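PDB 4RU0: putative branched-chain amino acid ABC transporter, periplasmic branched-chain amino acid-binding protein from Pseudomonas protegens Pf-5, which probably binds branched-chain amino acids or a related solute in the periplasm and delivers it to an ABC transporter for uptake. Local coordinates for residues T139-D143 with R422-K428; N150-T156 with H391-A397; F259-H263 with A282-L287. One frame throughout, in Å; residues are numbered along the deposited sequence.

Overall arrangement
Interactions 1 and 2 are neighbours and interaction 3 stands apart. The centres of 1 and 2 are about 12 Å apart. They touch where Thr142 O lies 2.8 Å from His391 N, a probable hydrogen bond. Interaction 3 has its centre about 33 Å from that of interaction 1 and 28 Å from that of interaction 2. Along the chain the contacts are nested, with 3 inside 2 and 2 inside 1. The bound pentaoxaheptadecane sits in a pocket with Tyr41, Tyr192, Trp243 and Trp269. It lies about 11 Å from the side chains of both Thr139 and Pro152, and about 13 Å from that of Tyr286.

Interaction 1: T139-D143 with R422-K428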
loop_
_atom_site.group_PDB
_atom_site.type_symbol
_atom_site.label_atom_id
_atom_site.label_comp_id
_atom_site.label_asym_id
_atom_site.label_seq_id
_atom_site.Cartn_x
_atom_site.Cartn_y
_atom_site.Cartn_z
ATOM N N THR A 139 1.530 -9.876 -6.340
ATOM C CA THR A 139 1.714 -10.537 -5.053
ATOM C C THR A 139 2.843 -11.571 -5.126
ATOM O O THR A 139 3.590 -11.748 -4.168
ATOM C CB THR A 139 0.408 -11.220 -4.545
ATOM O OG1 THR A 139 -0.020 -12.212 -5.482
ATOM C CG2 THR A 139 -0.701 -10.190 -4.366
ATOM N N GLU A 140 2.991 -12.229 -6.270
ATOM C CA GLU A 140 4.042 -13.228 -6.415
ATOM C C GLU A 140 5.434 -12.594 -6.398
ATOM O O GLU A 140 6.433 -13.293 -6.264
ATOM C CB GLU A 140 3.844 -14.051 -7.696
ATOM C CG GLU A 140 3.955 -13.274 -8.994
ATOM C CD GLU A 140 2.655 -12.599 -9.382
ATOM O OE1 GLU A 140 1.696 -12.668 -8.583
ATOM O OE2 GLU A 140 2.595 -12.006 -10.485
ATOM N N ALA A 141 5.505 -11.272 -6.509
ATOM C CA ALA A 141 6.791 -10.588 -6.426
ATOM C C ALA A 141 7.277 -10.529 -4.978
ATOM O O ALA A 141 8.334 -9.962 -4.690
ATOM C CB ALA A 141 6.703 -9.195 -7.022
ATOM N N THR A 142 6.505 -11.115 -4.068
ATOM C CA THR A 142 6.978 -11.335 -2.708
ATOM C C THR A 142 8.236 -12.202 -2.755
ATOM O O THR A 142 9.187 -11.983 -2.000
ATOM C CB THR A 142 5.910 -12.014 -1.828
ATOM O OG1 THR A 142 4.711 -11.229 -1.823
ATOM C CG2 THR A 142 6.408 -12.164 -0.401
ATOM N N ASP A 143 8.232 -13.183 -3.656
ATOM C CA ASP A 143 9.379 -14.061 -3.857
ATOM C C ASP A 143 10.428 -13.362 -4.717
ATOM O O ASP A 143 10.395 -13.438 -5.945
ATOM C CB ASP A 143 8.942 -15.377 -4.511
ATOM C CG ASP A 143 10.035 -16.445 -4.500
ATOM O OD1 ASP A 143 11.220 -16.116 -4.265
ATOM O OD2 ASP A 143 9.705 -17.630 -4.736
ATOM N N ARG A 422 2.459 -18.766 2.425
ATOM C CA ARG A 422 3.683 -18.870 1.627
ATOM C C ARG A 422 3.656 -19.934 0.510
ATOM O O ARG A 422 4.215 -19.699 -0.560
ATOM C CB ARG A 422 4.879 -19.124 2.548
ATOM C CG ARG A 422 6.228 -19.084 1.839
ATOM C CD ARG A 422 6.601 -17.671 1.397
ATOM N NE ARG A 422 7.613 -17.689 0.347
ATOM C CZ ARG A 422 8.353 -16.646 -0.021
ATOM N NH1 ARG A 422 8.215 -15.471 0.584
ATOM N NH2 ARG A 422 9.246 -16.784 -0.996
ATOM N N PRO A 423 3.025 -21.102 0.744
ATOM C CA PRO A 423 2.987 -22.047 -0.382
ATOM C C PRO A 423 2.248 -21.519 -1.616
ATOM O O PRO A 423 2.626 -21.858 -2.736
ATOM C CB PRO A 423 2.261 -23.258 0.210
ATOM C CG PRO A 423 2.608 -23.212 1.655
ATOM C CD PRO A 423 2.604 -21.748 2.003
ATOM N N LEU A 424 1.218 -20.705 -1.415
ATOM C CA LEU A 424 0.512 -20.090 -2.535
ATOM C C LEU A 424 1.427 -19.147 -3.293
ATOM O O LEU A 424 1.413 -19.091 -4.523
ATOM C CB LEU A 424 -0.723 -19.328 -2.054
ATOM C CG LEU A 424 -1.861 -20.183 -1.511
ATOM C CD1 LEU A 424 -3.051 -19.301 -1.161
ATOM C CD2 LEU A 424 -2.244 -21.233 -2.534
ATOM N N ILE A 425 2.220 -18.392 -2.544
ATOM C CA ILE A 425 3.166 -17.469 -3.143
ATOM C C ILE A 425 4.261 -18.223 -3.895
ATOM O O ILE A 425 4.530 -17.922 -5.061
ATOM C CB ILE A 425 3.784 -16.551 -2.083
ATOM C CG1 ILE A 425 2.749 -15.512 -1.642
ATOM C CG2 ILE A 425 5.064 -15.895 -2.611
ATOM C CD1 ILE A 425 3.312 -14.419 -0.781
ATOM N N ASP A 426 4.880 -19.203 -3.237
ATOM C CA ASP A 426 5.917 -20.009 -3.878
ATOM C C ASP A 426 5.412 -20.616 -5.184
ATOM O O ASP A 426 6.100 -20.576 -6.205
ATOM C CB ASP A 426 6.407 -21.120 -2.947
ATOM C CG ASP A 426 7.279 -20.597 -1.813
ATOM O OD1 ASP A 426 7.854 -19.498 -1.953
ATOM O OD2 ASP A 426 7.394 -21.295 -0.783
ATOM N N GLU A 427 4.199 -21.159 -5.147
ATOM C CA GLU A 427 3.588 -21.758 -6.330
ATOM C C GLU A 427 3.420 -20.751 -7.464
ATOM O O GLU A 427 3.802 -21.010 -8.605
ATOM C CB GLU A 427 2.226 -22.357 -5.983
ATOM C CG GLU A 427 1.472 -22.870 -7.203
ATOM C CD GLU A 427 -0.020 -22.608 -7.124
ATOM O OE1 GLU A 427 -0.668 -23.094 -6.170
ATOM O OE2 GLU A 427 -0.545 -21.914 -8.023
ATOM N N LYS A 428 2.840 -19.603 -7.137
ATOM C CA LYS A 428 2.540 -18.579 -8.126
ATOM C C LYS A 428 3.821 -18.027 -8.765
ATOM O O LYS A 428 3.891 -17.853 -9.980
ATOM C CB LYS A 428 1.728 -17.459 -7.474
ATOM C CG LYS A 428 1.053 -16.507 -8.450
ATOM C CD LYS A 428 -0.045 -15.712 -7.741
ATOM C CE LYS A 428 -0.810 -14.813 -8.703
ATOM N NZ LYS A 428 -2.015 -14.232 -8.039
HETATM O O HOH W 1 8.552 -20.411 -5.923
HETATM O O HOH W 2 10.646 -19.608 -3.050
#
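Ile425 and Lys428 meet Thr142 and Glu140 where a 3-10 turn, residues 139-142, lies against helix 418-435 near the C-terminus of this periplasmic binding protein. No direct hydrogen bond joins the two segments. Packing, charges and water do the work.

The apolar part centres on Ile425. Its CD1 touches Thr142 CB at 3.7 Å, and the two side chains meet at about a right angle. Thr142 OG1 lies beside the same methyl. This hydroxyl is engaged within its own turn, since it donates to Thr139 O at 2.7 Å in the carbonyl plane. Ile425 CG2 lies over the centre of one face of the Arg422 guanidinium.

The charged part is a network of Asp143, Arg422 and Asp426. Arg422 NE donates to Asp426 OD1 at 2.9 Å, one helical turn along. Arg422 NH2 reaches Asp143 OD2 only as a long salt bridge of 3.9 Å. The carboxylate of Asp143 is turned 54° from the guanidinium plane. The two acids also come close, and the arginine beside both probably offsets their repulsion. Two waters help: one donates to Asp143 OD2 and Asp426 OD1, the other to Asp143 OD2 and Asp426 O. Outside the segments, Asp143 OD1 bonds Thr145 and Arg422 NH1 bonds Arg389 O.

Lys428 forms the other flank. Its CG is anti to the backbone N (chi1 -165°) and the rest of the chain is extended, which carries it across the Glu140 side chain. NZ bonds Tyr158 OH, while Thr139 OG1 bonds Glu195. Glu140 OE1 is 4.1 Å from Lys428 NZ, beyond a salt bridge, and touches Lys428 CE instead, at 3.3 Å.

Interaction 2: N150-T156 with H391-A397; sequences NFPVMLT and HEGGGAA
Met154, a selenomethionine, and Glu392 join two segments that run side by side in the same direction. Met154 N donates to Glu392 O at 2.9 Å. Met154 O then faces Gly395 N in a nearly straight hydrogen bond whose very short length is doubtful. A side chain at Gly394 would run into this same carbonyl. Pro152 is the centre of an inverse gamma turn.

His391 lies flat over one face of the Phe151 ring. The centroids are 3.7 Å apart and the planes 11° apart. His391 ND1 donates to Asn150 O at 2.9 Å, with the oxygen in the ring plane, while NE2 bonds Glu363. Replacing the imidazole by an alanine is likely to leave Asn150 O and Glu363 each without its donor and to open a gap over Phe151.

Glu392 has CG anti to the backbone N (chi1 -175°) and a straight chain beyond it, which takes the carboxylate past Met154 O to Thr156. Its OE2 accepts from Thr156 N at 2.8 Å, from above the carboxylate plane, and also from Ser159 OG. Water links OE1 to Thr156 OG1. Leu155 CD1 packs on Gly395.

The paths are consistent with two of the interlobe connections of a type I periplasmic binding protein. Strand 150-151 pairs with strand 131-132, and Thr156 caps helix 157-172. Residues 396-397 begin strand 396-402, and helix 355-363 packs against Phe151.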
loop_
_atom_site.group_PDB
_atom_site.type_symbol
_atom_site.label_atom_id
_atom_site.label_comp_id
_atom_site.label_asym_id
_atom_site.label_seq_id
_atom_site.Cartn_x
_atom_site.Cartn_y
_atom_site.Cartn_z
ATOM N N ASN A 150 11.407 -6.218 -8.272
ATOM C CA ASN A 150 10.012 -5.863 -8.032
ATOM C C ASN A 150 9.665 -6.041 -6.551
ATOM O O ASN A 150 9.799 -7.137 -6.007
ATOM C CB ASN A 150 9.089 -6.712 -8.908
ATOM C CG ASN A 150 7.704 -6.113 -9.053
ATOM O OD1 ASN A 150 7.112 -5.636 -8.083
ATOM N ND2 ASN A 150 7.181 -6.130 -10.274
ATOM N N PHE A 151 9.222 -4.964 -5.903
ATOM C CA PHE A 151 8.984 -4.975 -4.459
ATOM C C PHE A 151 7.573 -4.528 -4.058
ATOM O O PHE A 151 7.324 -3.333 -3.882
ATOM C CB PHE A 151 10.006 -4.076 -3.747
ATOM C CG PHE A 151 11.419 -4.593 -3.789
ATOM C CD1 PHE A 151 11.959 -5.262 -2.698
ATOM C CD2 PHE A 151 12.213 -4.402 -4.914
ATOM C CE1 PHE A 151 13.264 -5.732 -2.728
ATOM C CE2 PHE A 151 13.516 -4.874 -4.950
ATOM C CZ PHE A 151 14.045 -5.537 -3.856
ATOM N N PRO A 152 6.666 -5.466 -3.857
ATOM C CA PRO A 152 5.339 -5.109 -3.363
ATOM C C PRO A 152 5.386 -4.972 -1.842
ATOM O O PRO A 152 4.961 -5.833 -1.110
ATOM C CB PRO A 152 4.508 -6.305 -3.764
ATOM C CG PRO A 152 5.440 -7.428 -3.662
ATOM C CD PRO A 152 6.802 -6.916 -4.004
ATOM N N VAL A 153 5.949 -3.866 -1.396
ATOM C CA VAL A 153 6.306 -3.652 -0.005
ATOM C C VAL A 153 5.179 -3.457 1.001
ATOM O O VAL A 153 4.183 -2.810 0.729
ATOM C CB VAL A 153 7.304 -2.496 0.158
ATOM C CG1 VAL A 153 8.108 -2.692 1.420
ATOM C CG2 VAL A 153 8.244 -2.443 -1.016
HETATM N N MSE A 154 5.417 -4.008 2.181
HETATM C CA MSE A 154 4.571 -3.875 3.348
HETATM C C MSE A 154 3.322 -4.710 3.378
HETATM O O MSE A 154 3.118 -5.441 4.351
HETATM C CB MSE A 154 4.196 -2.416 3.476
HETATM C CG MSE A 154 4.344 -1.980 4.914
HETATM SE SE MSE A 154 4.235 -0.042 4.926
HETATM C CE MSE A 154 6.167 0.234 5.014
ATOM N N LEU A 155 2.457 -4.581 2.393
ATOM C CA LEU A 155 1.273 -5.394 2.377
ATOM C C LEU A 155 0.865 -5.853 1.004
ATOM O O LEU A 155 0.525 -5.058 0.177
ATOM C CB LEU A 155 0.126 -4.631 3.041
ATOM C CG LEU A 155 -1.089 -5.462 3.415
ATOM C CD1 LEU A 155 -0.730 -6.485 4.462
ATOM C CD2 LEU A 155 -2.209 -4.582 3.891
ATOM N N THR A 156 0.831 -7.149 0.792
ATOM C CA THR A 156 0.212 -7.699 -0.394
ATOM C C THR A 156 -1.225 -8.069 -0.098
ATOM O O THR A 156 -1.590 -8.287 1.032
ATOM C CB THR A 156 0.934 -8.935 -0.917
ATOM O OG1 THR A 156 0.826 -9.993 0.028
ATOM C CG2 THR A 156 2.384 -8.630 -1.171
ATOM N N HIS A 391 10.092 -9.899 -0.434
ATOM C CA HIS A 391 10.066 -8.502 -0.848
ATOM C C HIS A 391 8.855 -7.745 -0.288
ATOM O O HIS A 391 8.610 -6.592 -0.650
ATOM C CB HIS A 391 10.090 -8.412 -2.377
ATOM C CG HIS A 391 11.449 -8.636 -2.970
ATOM N ND1 HIS A 391 11.725 -8.400 -4.299
ATOM C CD2 HIS A 391 12.605 -9.064 -2.413
ATOM C CE1 HIS A 391 13.001 -8.674 -4.537
ATOM N NE2 HIS A 391 13.552 -9.082 -3.404
ATOM N N GLU A 392 8.109 -8.391 0.603
ATOM C CA GLU A 392 6.996 -7.733 1.277
ATOM C C GLU A 392 7.469 -7.168 2.607
ATOM O O GLU A 392 7.399 -5.964 2.843
ATOM C CB GLU A 392 5.824 -8.696 1.499
ATOM C CG GLU A 392 4.600 -8.011 2.089
ATOM C CD GLU A 392 3.476 -8.978 2.440
ATOM O OE1 GLU A 392 3.723 -10.202 2.496
ATOM O OE2 GLU A 392 2.341 -8.506 2.663
ATOM N N GLY A 393 7.942 -8.056 3.474
ATOM C CA GLY A 393 8.601 -7.659 4.707
ATOM C C GLY A 393 7.726 -7.088 5.806
ATOM O O GLY A 393 8.241 -6.676 6.845
ATOM N N GLY A 394 6.413 -7.059 5.590
ATOM C CA GLY A 394 5.495 -6.504 6.576
ATOM C C GLY A 394 4.299 -7.394 6.858
ATOM O O GLY A 394 4.342 -8.250 7.739
ATOM N N GLY A 395 3.221 -7.180 6.111
ATOM C CA GLY A 395 2.044 -8.021 6.206
ATOM C C GLY A 395 1.081 -7.688 7.336
ATOM O O GLY A 395 0.267 -8.524 7.708
ATOM N N ALA A 396 1.157 -6.478 7.883
ATOM C CA ALA A 396 0.217 -6.075 8.926
ATOM C C ALA A 396 -0.641 -4.893 8.489
ATOM O O ALA A 396 -0.309 -4.192 7.536
ATOM C CB ALA A 396 0.955 -5.740 10.209
ATOM N N ALA A 397 -1.750 -4.684 9.191
ATOM C CA ALA A 397 -2.621 -3.541 8.939
ATOM C C ALA A 397 -3.358 -3.149 10.207
ATOM O O ALA A 397 -3.455 -3.939 11.143
ATOM C CB ALA A 397 -3.613 -3.855 7.834
HETATM O O HOH W 3 2.844 -11.521 0.541
#

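Interaction 3: F259-H263 with A282-L287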
loop_
_atom_site.group_PDB
_atom_site.type_symbol
_atom_site.label_atom_id
_atom_site.label_comp_id
_atom_site.label_asym_id
_atom_site.label_seq_id
_atom_site.Cartn_x
_atom_site.Cartn_y
_atom_site.Cartn_z
ATOM N N PHE A 259 -28.230 -3.914 5.789
ATOM C CA PHE A 259 -27.062 -4.602 6.327
ATOM C C PHE A 259 -26.250 -3.627 7.177
ATOM O O PHE A 259 -26.039 -2.483 6.780
ATOM C CB PHE A 259 -26.200 -5.199 5.216
ATOM C CG PHE A 259 -25.125 -6.119 5.726
ATOM C CD1 PHE A 259 -25.414 -7.443 6.027
ATOM C CD2 PHE A 259 -23.833 -5.651 5.935
ATOM C CE1 PHE A 259 -24.438 -8.285 6.515
ATOM C CE2 PHE A 259 -22.847 -6.487 6.422
ATOM C CZ PHE A 259 -23.145 -7.807 6.713
ATOM N N PRO A 260 -25.821 -4.067 8.370
ATOM C CA PRO A 260 -25.133 -3.163 9.305
ATOM C C PRO A 260 -23.740 -2.785 8.817
ATOM O O PRO A 260 -22.874 -3.632 8.600
ATOM C CB PRO A 260 -25.076 -3.967 10.613
ATOM C CG PRO A 260 -25.272 -5.389 10.215
ATOM C CD PRO A 260 -26.080 -5.394 8.953
ATOM N N VAL A 261 -23.537 -1.487 8.654
ATOM C CA VAL A 261 -22.357 -0.956 7.996
ATOM C C VAL A 261 -21.087 -1.186 8.815
ATOM O O VAL A 261 -19.984 -1.246 8.265
ATOM C CB VAL A 261 -22.554 0.555 7.705
ATOM C CG1 VAL A 261 -21.299 1.179 7.127
ATOM C CG2 VAL A 261 -23.727 0.735 6.750
ATOM N N ASP A 262 -21.233 -1.341 10.126
ATOM C CA ASP A 262 -20.059 -1.582 10.961
ATOM C C ASP A 262 -19.699 -3.071 10.990
ATOM O O ASP A 262 -18.838 -3.500 11.757
ATOM C CB ASP A 262 -20.278 -1.044 12.381
ATOM C CG ASP A 262 -21.387 -1.764 13.119
ATOM O OD1 ASP A 262 -22.270 -2.352 12.461
ATOM O OD2 ASP A 262 -21.371 -1.735 14.365
ATOM N N HIS A 263 -20.364 -3.852 10.142
ATOM C CA HIS A 263 -19.962 -5.232 9.894
ATOM C C HIS A 263 -19.276 -5.311 8.541
ATOM O O HIS A 263 -19.014 -6.404 8.036
ATOM C CB HIS A 263 -21.158 -6.188 9.920
ATOM C CG HIS A 263 -21.815 -6.306 11.263
ATOM N ND1 HIS A 263 -22.765 -7.270 11.538
ATOM C CD2 HIS A 263 -21.670 -5.587 12.396
ATOM C CE1 HIS A 263 -23.175 -7.138 12.789
ATOM N NE2 HIS A 263 -22.524 -6.121 13.331
ATOM N N ALA A 282 -25.091 7.202 5.660
ATOM C CA ALA A 282 -25.225 5.751 5.518
ATOM C C ALA A 282 -23.908 5.024 5.802
ATOM O O ALA A 282 -23.895 3.810 6.009
ATOM C CB ALA A 282 -25.722 5.398 4.123
ATOM N N ALA A 283 -22.804 5.768 5.812
ATOM C CA ALA A 283 -21.483 5.175 5.991
ATOM C C ALA A 283 -20.997 5.216 7.440
ATOM O O ALA A 283 -19.876 4.805 7.729
ATOM C CB ALA A 283 -20.475 5.869 5.084
ATOM N N LYS A 284 -21.830 5.711 8.348
ATOM C CA LYS A 284 -21.458 5.768 9.762
ATOM C C LYS A 284 -21.198 4.374 10.325
ATOM O O LYS A 284 -22.049 3.493 10.236
ATOM C CB LYS A 284 -22.550 6.457 10.585
ATOM C CG LYS A 284 -22.674 7.953 10.350
ATOM C CD LYS A 284 -23.753 8.547 11.244
ATOM C CE LYS A 284 -23.761 10.068 11.184
ATOM N NZ LYS A 284 -22.489 10.651 11.695
ATOM N N GLY A 285 -20.016 4.175 10.899
ATOM C CA GLY A 285 -19.671 2.893 11.488
ATOM C C GLY A 285 -18.780 2.030 10.609
ATOM O O GLY A 285 -18.173 1.068 11.086
ATOM N N TYR A 286 -18.708 2.377 9.327
ATOM C CA TYR A 286 -17.886 1.671 8.343
ATOM C C TYR A 286 -16.459 1.420 8.813
ATOM O O TYR A 286 -15.792 2.331 9.300
ATOM C CB TYR A 286 -17.871 2.468 7.039
ATOM C CG TYR A 286 -16.997 1.916 5.936
ATOM C CD1 TYR A 286 -17.396 0.813 5.188
ATOM C CD2 TYR A 286 -15.788 2.515 5.621
ATOM C CE1 TYR A 286 -16.601 0.315 4.167
ATOM C CE2 TYR A 286 -14.990 2.029 4.601
ATOM C CZ TYR A 286 -15.400 0.931 3.879
ATOM O OH TYR A 286 -14.605 0.451 2.863
ATOM N N LEU A 287 -16.005 0.176 8.681
ATOM C CA LEU A 287 -14.628 -0.175 9.017
ATOM C C LEU A 287 -13.748 -0.229 7.766
ATOM O O LEU A 287 -14.239 -0.478 6.659
ATOM C CB LEU A 287 -14.570 -1.522 9.735
ATOM C CG LEU A 287 -15.413 -1.667 11.002
ATOM C CD1 LEU A 287 -15.156 -3.008 11.674
ATOM C CD2 LEU A 287 -15.131 -0.520 11.948
#
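Val261 points its side chain into the bend formed by Ala282 to Tyr286. CB lies 3.9 Å from the carbonyl oxygens of both Ala282 and Lys284. From there the two methyls part. CG2 presses on Ala282 O at 3.2 Å. CG1 is anti to the backbone N (chi1 175°), which turns it to Tyr286. There it meets Tyr286 N at 3.6 Å and Tyr286 CB at 3.7 Å, and it lies at the edge of the tyrosine ring, near the ring plane. The tyrosine's CA-CB bond points away from residues 259-263, and its OH bonds Ala270 O.

The bend is a type II beta turn from Ala283 to Tyr286, closed by Tyr286 N to Ala283 O. Both segments are loops of one of the two alpha/beta lobes. One leads into strand 264-266 and the other into strand 287-290, its parallel neighbour in the sheet. Strand 396-402 flanks the second loop and pairs with it through Trp402.

Between the backbones there are CH contacts in place of conventional hydrogen bonds. Tyr286 CA points its hydrogen at Val261 O, with an angle of 163° at the hydrogen. Asp262 CA approaches Gly285 O at 3.3 Å in a more bent contact. Gly285 takes the positive-phi place of the turn, and a CB there would crowd Asp262 CB. Gly285 O also accepts from Gln401 NE2. Further along, Leu287 CD1 rests 3.7 Å from Asp262 O.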